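Local coordinates for protein 6-aminohexanoate-cyclic-dimer hydrolase (Arthrobacter sp., PDB 3A2Q) that hydrolyses the cyclic dimer of 6-aminohexanoate, a by-product of nylon-6 manufacture, to the linear dimer, as a member of the amidase family, at residues Leu291-Asn296 with Leu464-Gln469; Ala285-Ala290 with Gly472-Val477; Ile42-Ile47 with Ser154-Ala159. The protein carries 1 engineered substitution. All coordinates share one frame; numbering follows the deposited sequence.

Contact 1 (Leu291-Asn296 with Leu464-Gln469); sequences LGHDVN and LQVAAQ
The turn between helix 275-290 and strand 294-297 meets helix 460-473 through one polar bond, from His293 to Gln469. His293 NE2 donates to Gln469 OE1 at 2.8 Å, nearly straight at 172°. The amide oxygen lies within a few degrees of the imidazole plane and accepts the N-H on a lone pair in its own carbonyl plane. The ring meets the oxygen at its edge, with the ring and amide planes 50° apart. Gln469 reaches the ring with a chain extended beyond CG (chi2 -174°). Leu291 crosses this chain at a slant, its CD1 touching Gln469 CB at 3.7 Å; Val466 CG2 comes obliquely to His293 CE1 at 4.5 Å. The other ring nitrogen, ND1, is hydrogen-bonded to the backbone N of Leu258, which makes the imidazole a buried bridge, fixed in its rotation at both nitrogens. A leucine in place of His293 would probably leave Gln469 OE1 and the Leu258 N-H without their mate and set the glutamine amide free to turn. Gly292, with positive phi, closes the preceding helix in a Schellman motif and lets the chain swing into the strand. There Asp294 and Asn296 pair with strand 259-262 through their backbones, Leu288 of helix 275-290 packs on both His293 and Val466, and helix 219-229 packs against Leu464 and Ala467.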
loop_
_atom_site.group_PDB
_atom_site.type_symbol
_atom_site.label_atom_id
_atom_site.label_comp_id
_atom_site.label_asym_id
_atom_site.label_seq_id
_atom_site.Cartn_x
_atom_site.Cartn_y
_atom_site.Cartn_z
ATOM N N LEU A 291 20.104 -3.647 19.712
ATOM C CA LEU A 291 18.985 -3.504 20.636
ATOM C C LEU A 291 18.788 -4.750 21.494
ATOM O O LEU A 291 17.924 -4.778 22.373
ATOM C CB LEU A 291 17.702 -3.191 19.862
ATOM C CG LEU A 291 17.661 -1.808 19.207
ATOM C CD1 LEU A 291 16.451 -1.692 18.295
ATOM C CD2 LEU A 291 17.624 -0.742 20.289
ATOM N N GLY A 292 19.579 -5.784 21.226
ATOM C CA GLY A 292 19.487 -7.001 22.009
ATOM C C GLY A 292 18.793 -8.196 21.382
ATOM O O GLY A 292 18.769 -9.273 21.979
ATOM N N HIS A 293 18.224 -8.031 20.193
ATOM C CA HIS A 293 17.541 -9.146 19.550
ATOM C C HIS A 293 18.531 -10.204 19.082
ATOM O O HIS A 293 19.729 -9.941 18.955
ATOM C CB HIS A 293 16.714 -8.647 18.363
ATOM C CG HIS A 293 15.603 -7.724 18.752
ATOM N ND1 HIS A 293 14.457 -8.160 19.377
ATOM C CD2 HIS A 293 15.476 -6.382 18.625
ATOM C CE1 HIS A 293 13.670 -7.128 19.620
ATOM N NE2 HIS A 293 14.264 -6.036 19.173
ATOM N N ASP A 294 18.026 -11.410 18.845
ATOM C CA ASP A 294 18.860 -12.502 18.373
ATOM C C ASP A 294 18.763 -12.494 16.851
ATOM O O ASP A 294 17.931 -13.188 16.262
ATOM C CB ASP A 294 18.360 -13.830 18.946
ATOM C CG ASP A 294 19.164 -15.018 18.465
ATOM O OD1 ASP A 294 20.326 -14.834 18.043
ATOM O OD2 ASP A 294 18.633 -16.147 18.523
ATOM N N VAL A 295 19.623 -11.693 16.227
ATOM C CA VAL A 295 19.634 -11.537 14.777
ATOM C C VAL A 295 20.552 -12.528 14.065
ATOM O O VAL A 295 21.719 -12.678 14.422
ATOM C CB VAL A 295 20.037 -10.099 14.408
ATOM C CG1 VAL A 295 19.899 -9.883 12.905
ATOM C CG2 VAL A 295 19.170 -9.118 15.173
ATOM N N ASN A 296 20.017 -13.185 13.041
ATOM C CA ASN A 296 20.760 -14.190 12.289
ATOM C C ASN A 296 20.436 -14.134 10.802
ATOM O O ASN A 296 19.374 -13.656 10.413
ATOM C CB ASN A 296 20.389 -15.585 12.796
ATOM C CG ASN A 296 20.635 -15.753 14.276
ATOM O OD1 ASN A 296 21.772 -15.914 14.709
ATOM N ND2 ASN A 296 19.564 -15.704 15.066
ATOM N N LEU A 464 4.667 -3.564 15.200
ATOM C CA LEU A 464 4.692 -2.133 15.491
ATOM C C LEU A 464 5.647 -1.822 16.629
ATOM O O LEU A 464 6.200 -0.726 16.705
ATOM C CB LEU A 464 3.290 -1.627 15.833
ATOM C CG LEU A 464 2.267 -1.700 14.696
ATOM C CD1 LEU A 464 0.891 -1.315 15.204
ATOM C CD2 LEU A 464 2.701 -0.787 13.565
ATOM N N GLN A 465 5.840 -2.790 17.518
ATOM C CA GLN A 465 6.756 -2.604 18.632
ATOM C C GLN A 465 8.194 -2.519 18.121
ATOM O O GLN A 465 8.943 -1.614 18.498
ATOM C CB GLN A 465 6.598 -3.751 19.629
ATOM C CG GLN A 465 5.414 -3.559 20.555
ATOM C CD GLN A 465 4.973 -4.845 21.214
ATOM O OE1 GLN A 465 5.717 -5.824 21.251
ATOM N NE2 GLN A 465 3.756 -4.847 21.745
ATOM N N VAL A 466 8.578 -3.448 17.251
ATOM C CA VAL A 466 9.931 -3.434 16.703
ATOM C C VAL A 466 10.105 -2.279 15.722
ATOM O O VAL A 466 11.191 -1.708 15.603
ATOM C CB VAL A 466 10.270 -4.764 16.004
ATOM C CG1 VAL A 466 11.656 -4.682 15.370
ATOM C CG2 VAL A 466 10.249 -5.893 17.021
ATOM N N ALA A 467 9.035 -1.922 15.024
ATOM C CA ALA A 467 9.117 -0.819 14.082
ATOM C C ALA A 467 9.414 0.446 14.887
ATOM O O ALA A 467 10.186 1.303 14.461
ATOM C CB ALA A 467 7.802 -0.669 13.326
ATOM N N ALA A 468 8.800 0.554 16.061
ATOM C CA ALA A 468 9.012 1.715 16.916
ATOM C C ALA A 468 10.469 1.782 17.368
ATOM O O ALA A 468 11.046 2.866 17.452
ATOM C CB ALA A 468 8.086 1.655 18.128
ATOM N N GLN A 469 11.064 0.626 17.657
ATOM C CA GLN A 469 12.461 0.588 18.089
ATOM C C GLN A 469 13.387 1.052 16.964
ATOM O O GLN A 469 14.354 1.775 17.201
ATOM C CB GLN A 469 12.859 -0.830 18.517
ATOM C CG GLN A 469 11.955 -1.445 19.576
ATOM C CD GLN A 469 12.461 -2.786 20.064
ATOM O OE1 GLN A 469 13.020 -3.568 19.301
ATOM N NE2 GLN A 469 12.254 -3.064 21.346
#

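Contact 2 (Ala285-Ala290 with Gly472-Val477)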
loop_
_atom_site.group_PDB
_atom_site.type_symbol
_atom_site.label_atom_id
_atom_site.label_comp_id
_atom_site.label_asym_id
_atom_site.label_seq_id
_atom_site.Cartn_x
_atom_site.Cartn_y
_atom_site.Cartn_z
ATOM N N ALA A 285 19.184 -4.585 10.457
ATOM C CA ALA A 285 19.426 -5.820 11.194
ATOM C C ALA A 285 20.491 -5.575 12.262
ATOM O O ALA A 285 20.386 -6.072 13.375
ATOM C CB ALA A 285 19.882 -6.919 10.242
ATOM N N ALA A 286 21.515 -4.801 11.914
ATOM C CA ALA A 286 22.582 -4.488 12.857
ATOM C C ALA A 286 22.023 -3.678 14.020
ATOM O O ALA A 286 22.412 -3.877 15.170
ATOM C CB ALA A 286 23.687 -3.709 12.160
ATOM N N ALA A 287 21.111 -2.760 13.715
ATOM C CA ALA A 287 20.497 -1.932 14.747
ATOM C C ALA A 287 19.652 -2.793 15.686
ATOM O O ALA A 287 19.577 -2.528 16.885
ATOM C CB ALA A 287 19.636 -0.839 14.106
ATOM N N LEU A 288 19.008 -3.822 15.146
ATOM C CA LEU A 288 18.200 -4.699 15.983
ATOM C C LEU A 288 19.121 -5.528 16.874
ATOM O O LEU A 288 18.799 -5.793 18.028
ATOM C CB LEU A 288 17.314 -5.616 15.125
ATOM C CG LEU A 288 16.176 -4.946 14.343
ATOM C CD1 LEU A 288 15.423 -6.000 13.533
ATOM C CD2 LEU A 288 15.223 -4.242 15.300
ATOM N N ALA A 289 20.273 -5.932 16.338
ATOM C CA ALA A 289 21.231 -6.708 17.120
ATOM C C ALA A 289 21.703 -5.845 18.290
ATOM O O ALA A 289 21.801 -6.313 19.426
ATOM C CB ALA A 289 22.417 -7.114 16.251
ATOM N N ALA A 290 21.988 -4.578 18.004
ATOM C CA ALA A 290 22.436 -3.640 19.029
ATOM C C ALA A 290 21.360 -3.455 20.100
ATOM O O ALA A 290 21.661 -3.145 21.252
ATOM C CB ALA A 290 22.774 -2.299 18.392
ATOM N N GLY A 472 13.387 4.707 16.413
ATOM C CA GLY A 472 14.192 5.418 17.389
ATOM C C GLY A 472 15.684 5.250 17.174
ATOM O O GLY A 472 16.469 6.142 17.500
ATOM N N ALA A 473 16.076 4.111 16.620
ATOM C CA ALA A 473 17.483 3.821 16.368
ATOM C C ALA A 473 17.968 4.457 15.068
ATOM O O ALA A 473 19.121 4.886 14.963
ATOM C CB ALA A 473 17.696 2.314 16.311
ATOM N N LEU A 474 17.080 4.515 14.082
ATOM C CA LEU A 474 17.431 5.068 12.783
ATOM C C LEU A 474 16.375 6.062 12.319
ATOM O O LEU A 474 15.799 5.912 11.244
ATOM C CB LEU A 474 17.574 3.922 11.776
ATOM C CG LEU A 474 18.558 2.825 12.209
ATOM C CD1 LEU A 474 18.520 1.658 11.228
ATOM C CD2 LEU A 474 19.970 3.414 12.305
ATOM N N PRO A 475 16.118 7.107 13.122
ATOM C CA PRO A 475 15.118 8.119 12.775
ATOM C C PRO A 475 15.264 8.643 11.348
ATOM O O PRO A 475 16.379 8.855 10.862
ATOM C CB PRO A 475 15.333 9.205 13.833
ATOM C CG PRO A 475 16.740 9.037 14.239
ATOM C CD PRO A 475 16.918 7.542 14.279
ATOM N N TRP A 476 14.128 8.852 10.691
ATOM C CA TRP A 476 14.103 9.322 9.309
ATOM C C TRP A 476 13.379 10.655 9.126
ATOM O O TRP A 476 13.490 11.295 8.082
ATOM C CB TRP A 476 13.431 8.260 8.434
ATOM C CG TRP A 476 12.028 7.930 8.862
ATOM C CD1 TRP A 476 10.899 8.678 8.641
ATOM C CD2 TRP A 476 11.602 6.771 9.588
ATOM N NE1 TRP A 476 9.803 8.051 9.185
ATOM C CE2 TRP A 476 10.204 6.881 9.772
ATOM C CE3 TRP A 476 12.264 5.650 10.103
ATOM C CZ2 TRP A 476 9.456 5.908 10.451
ATOM C CZ3 TRP A 476 11.517 4.681 10.778
ATOM C CH2 TRP A 476 10.129 4.822 10.945
ATOM N N VAL A 477 12.641 11.072 10.144
ATOM C CA VAL A 477 11.870 12.306 10.079
ATOM C C VAL A 477 12.659 13.541 9.616
ATOM O O VAL A 477 12.083 14.478 9.056
ATOM C CB VAL A 477 11.211 12.594 11.450
ATOM C CG1 VAL A 477 12.271 12.938 12.481
ATOM C CG2 VAL A 477 10.189 13.706 11.311
#
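Ala287 meets Ala473 and Leu474 in a small apolar contact that buries 84 Å² between the last turns of helix 275-290 and the end of helix 460-473. Along the first segment, Ala285 comes first; it turns to the sheet, resting on Val262 and Val295, and its carbonyl O accepts a hydrogen bond from the backbone N of Ala289 at 3.0 Å. Ala286 takes the bond from Ala290 N in the same way and lies at the surface. Ala287 follows and carries the whole contact through one methyl: its CB is 4.3 Å from Ala473 CB and 4.0 Å from Leu474 CD1, and it also touches Leu470 one turn earlier in the partner helix. The CD1 methyl of Leu474 is brought there by a side chain whose CG stands anti to the carbonyl carbon (chi1 -54°) and which is extended beyond it. Leu474 has already left helical geometry, and it packs on Ile440 of the sheet as well. Leu288 starts away from the 472-477 segment and instead packs on Val260 and Leu470. Ala289 then leans on Val295, and Ala290 ends the helix. Small alanine methyls let the two backbones approach to 6.7 Å between the CA atoms of Ala287 and Ala473, a close helix-on-helix packing at the rim of an alpha/beta fold, where neighbouring helices line one face of the central mixed sheet.

Contact 3 (Ile42-Ile47 with Ser154-Ala159); sequences INAVII and SGAAVA
Ala44 rests its methyl on helix 152-159 where Ala156 and Ala157 meet. Ala44 CB lies 4.2 Å from Ala156 CB and 4.3 Å from Ala157 CB, and closer still, at 4.1 Å, to Ala157 N, so it sits against the helix backbone as well as the two side chains. With only methyls between them, the CA atoms of Ala44 and Ala157 come to 5.7 Å. Ile42 adds a smaller touch: its chain, extended beyond CG1 (chi2 178°), carries CD1 to within 4.3 Å of Ala156 O. The segments bury 147 Å² between them, and all four touching residues are themselves buried. This joins the turn leading into strand 45-48 to a helix of the amidase core: Ala157 and Val45 also rest on Leu70 of strand 68-72, and the side chain of Ala157 is about 10 Å from that of Lys72, assigned by similarity to the charge relay system. The strand itself is irregular, for a classic beta bulge puts two residues, Ile46 and Ile47, opposite Lys117. In contrast to the alanine cluster, the partly exposed Asn43 takes no part in the packing; it has a positive-phi conformation (53°), its ND2 donates to the carbonyls of Ala136 and Trp134, and its backbone O accepts from Thr137 OG1.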
loop_
_atom_site.group_PDB
_atom_site.type_symbol
_atom_site.label_atom_id
_atom_site.label_comp_id
_atom_site.label_asym_id
_atom_site.label_seq_id
_atom_site.Cartn_x
_atom_site.Cartn_y
_atom_site.Cartn_z
ATOM N N ILE A 42 3.467 16.865 -8.906
ATOM C CA ILE A 42 3.529 15.417 -8.763
ATOM C C ILE A 42 2.305 14.629 -9.231
ATOM O O ILE A 42 2.386 13.412 -9.391
ATOM C CB ILE A 42 3.865 15.026 -7.303
ATOM C CG1 ILE A 42 2.862 15.656 -6.337
ATOM C CG2 ILE A 42 5.272 15.481 -6.960
ATOM C CD1 ILE A 42 3.090 15.270 -4.884
ATOM N N ASN A 43 1.183 15.309 -9.456
ATOM C CA ASN A 43 -0.034 14.647 -9.931
ATOM C C ASN A 43 -0.394 13.460 -9.023
ATOM O O ASN A 43 -0.674 12.359 -9.499
ATOM C CB ASN A 43 0.181 14.187 -11.383
ATOM C CG ASN A 43 -1.078 13.617 -12.025
ATOM O OD1 ASN A 43 -2.179 14.130 -11.830
ATOM N ND2 ASN A 43 -0.911 12.561 -12.815
ATOM N N ALA A 44 -0.381 13.709 -7.714
ATOM C CA ALA A 44 -0.691 12.692 -6.710
ATOM C C ALA A 44 -2.193 12.643 -6.421
ATOM O O ALA A 44 -2.817 11.583 -6.516
ATOM C CB ALA A 44 0.079 12.982 -5.432
ATOM N N VAL A 45 -2.758 13.789 -6.046
ATOM C CA VAL A 45 -4.189 13.892 -5.774
ATOM C C VAL A 45 -4.861 14.175 -7.113
ATOM O O VAL A 45 -4.661 15.242 -7.694
ATOM C CB VAL A 45 -4.502 15.055 -4.810
ATOM C CG1 VAL A 45 -6.010 15.180 -4.618
ATOM C CG2 VAL A 45 -3.826 14.825 -3.478
ATOM N N ILE A 46 -5.641 13.223 -7.615
ATOM C CA ILE A 46 -6.303 13.411 -8.902
ATOM C C ILE A 46 -7.728 13.922 -8.789
ATOM O O ILE A 46 -8.275 14.460 -9.751
ATOM C CB ILE A 46 -6.333 12.110 -9.730
ATOM C CG1 ILE A 46 -6.925 10.971 -8.900
ATOM C CG2 ILE A 46 -4.939 11.771 -10.216
ATOM C CD1 ILE A 46 -7.146 9.708 -9.689
ATOM N N ILE A 47 -8.326 13.755 -7.616
ATOM C CA ILE A 47 -9.692 14.195 -7.390
ATOM C C ILE A 47 -9.794 14.926 -6.065
ATOM O O ILE A 47 -10.049 14.310 -5.029
ATOM C CB ILE A 47 -10.675 13.003 -7.351
ATOM C CG1 ILE A 47 -10.570 12.189 -8.639
ATOM C CG2 ILE A 47 -12.095 13.513 -7.158
ATOM C CD1 ILE A 47 -11.289 10.850 -8.583
ATOM N N SER A 154 -1.070 7.843 -3.157
ATOM C CA SER A 154 -1.129 8.002 -1.713
ATOM C C SER A 154 0.274 8.073 -1.132
ATOM O O SER A 154 0.536 8.881 -0.245
ATOM C CB SER A 154 -1.910 6.848 -1.079
ATOM O OG SER A 154 -3.277 6.914 -1.445
ATOM N N GLY A 155 1.175 7.229 -1.629
ATOM C CA GLY A 155 2.538 7.254 -1.131
ATOM C C GLY A 155 3.190 8.610 -1.364
ATOM O O GLY A 155 3.790 9.190 -0.457
ATOM N N ALA A 156 3.062 9.121 -2.585
ATOM C CA ALA A 156 3.639 10.417 -2.944
ATOM C C ALA A 156 2.986 11.548 -2.159
ATOM O O ALA A 156 3.662 12.473 -1.704
ATOM C CB ALA A 156 3.476 10.665 -4.444
ATOM N N ALA A 157 1.667 11.476 -2.006
ATOM C CA ALA A 157 0.931 12.505 -1.281
ATOM C C ALA A 157 1.466 12.663 0.135
ATOM O O ALA A 157 1.740 13.775 0.582
ATOM C CB ALA A 157 -0.551 12.161 -1.246
ATOM N N VAL A 158 1.618 11.549 0.842
ATOM C CA VAL A 158 2.125 11.588 2.206
ATOM C C VAL A 158 3.581 12.052 2.252
ATOM O O VAL A 158 3.980 12.779 3.157
ATOM C CB VAL A 158 1.993 10.200 2.886
ATOM C CG1 VAL A 158 2.613 10.236 4.286
ATOM C CG2 VAL A 158 0.521 9.814 2.971
ATOM N N ALA A 159 4.367 11.643 1.263
ATOM C CA ALA A 159 5.770 12.031 1.207
ATOM C C ALA A 159 5.912 13.543 0.996
ATOM O O ALA A 159 6.885 14.147 1.438
ATOM C CB ALA A 159 6.468 11.280 0.086
#

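From the N terminus, contact 3 closes first, bringing 42-47 to 154-159 and enclosing the early strands 68-72 and 113-118 of the sheet. The other two open much later and are in series with it. Contact 2 opens at 285-290 and closes at 472-477; contact 1, from 291-296 to 464-469, is nested inside that loop. Both use helix 460-473 and touch each other, Val466 CG1 packing on Leu288 CD2 at 3.6 Å. Together they tie the late helix to helix 275-290 and strand 294-297, outermost within this chain. Contact 3 belongs to the opposite outermost strand, 45-48, its centre about 31 Å from that of contact 1.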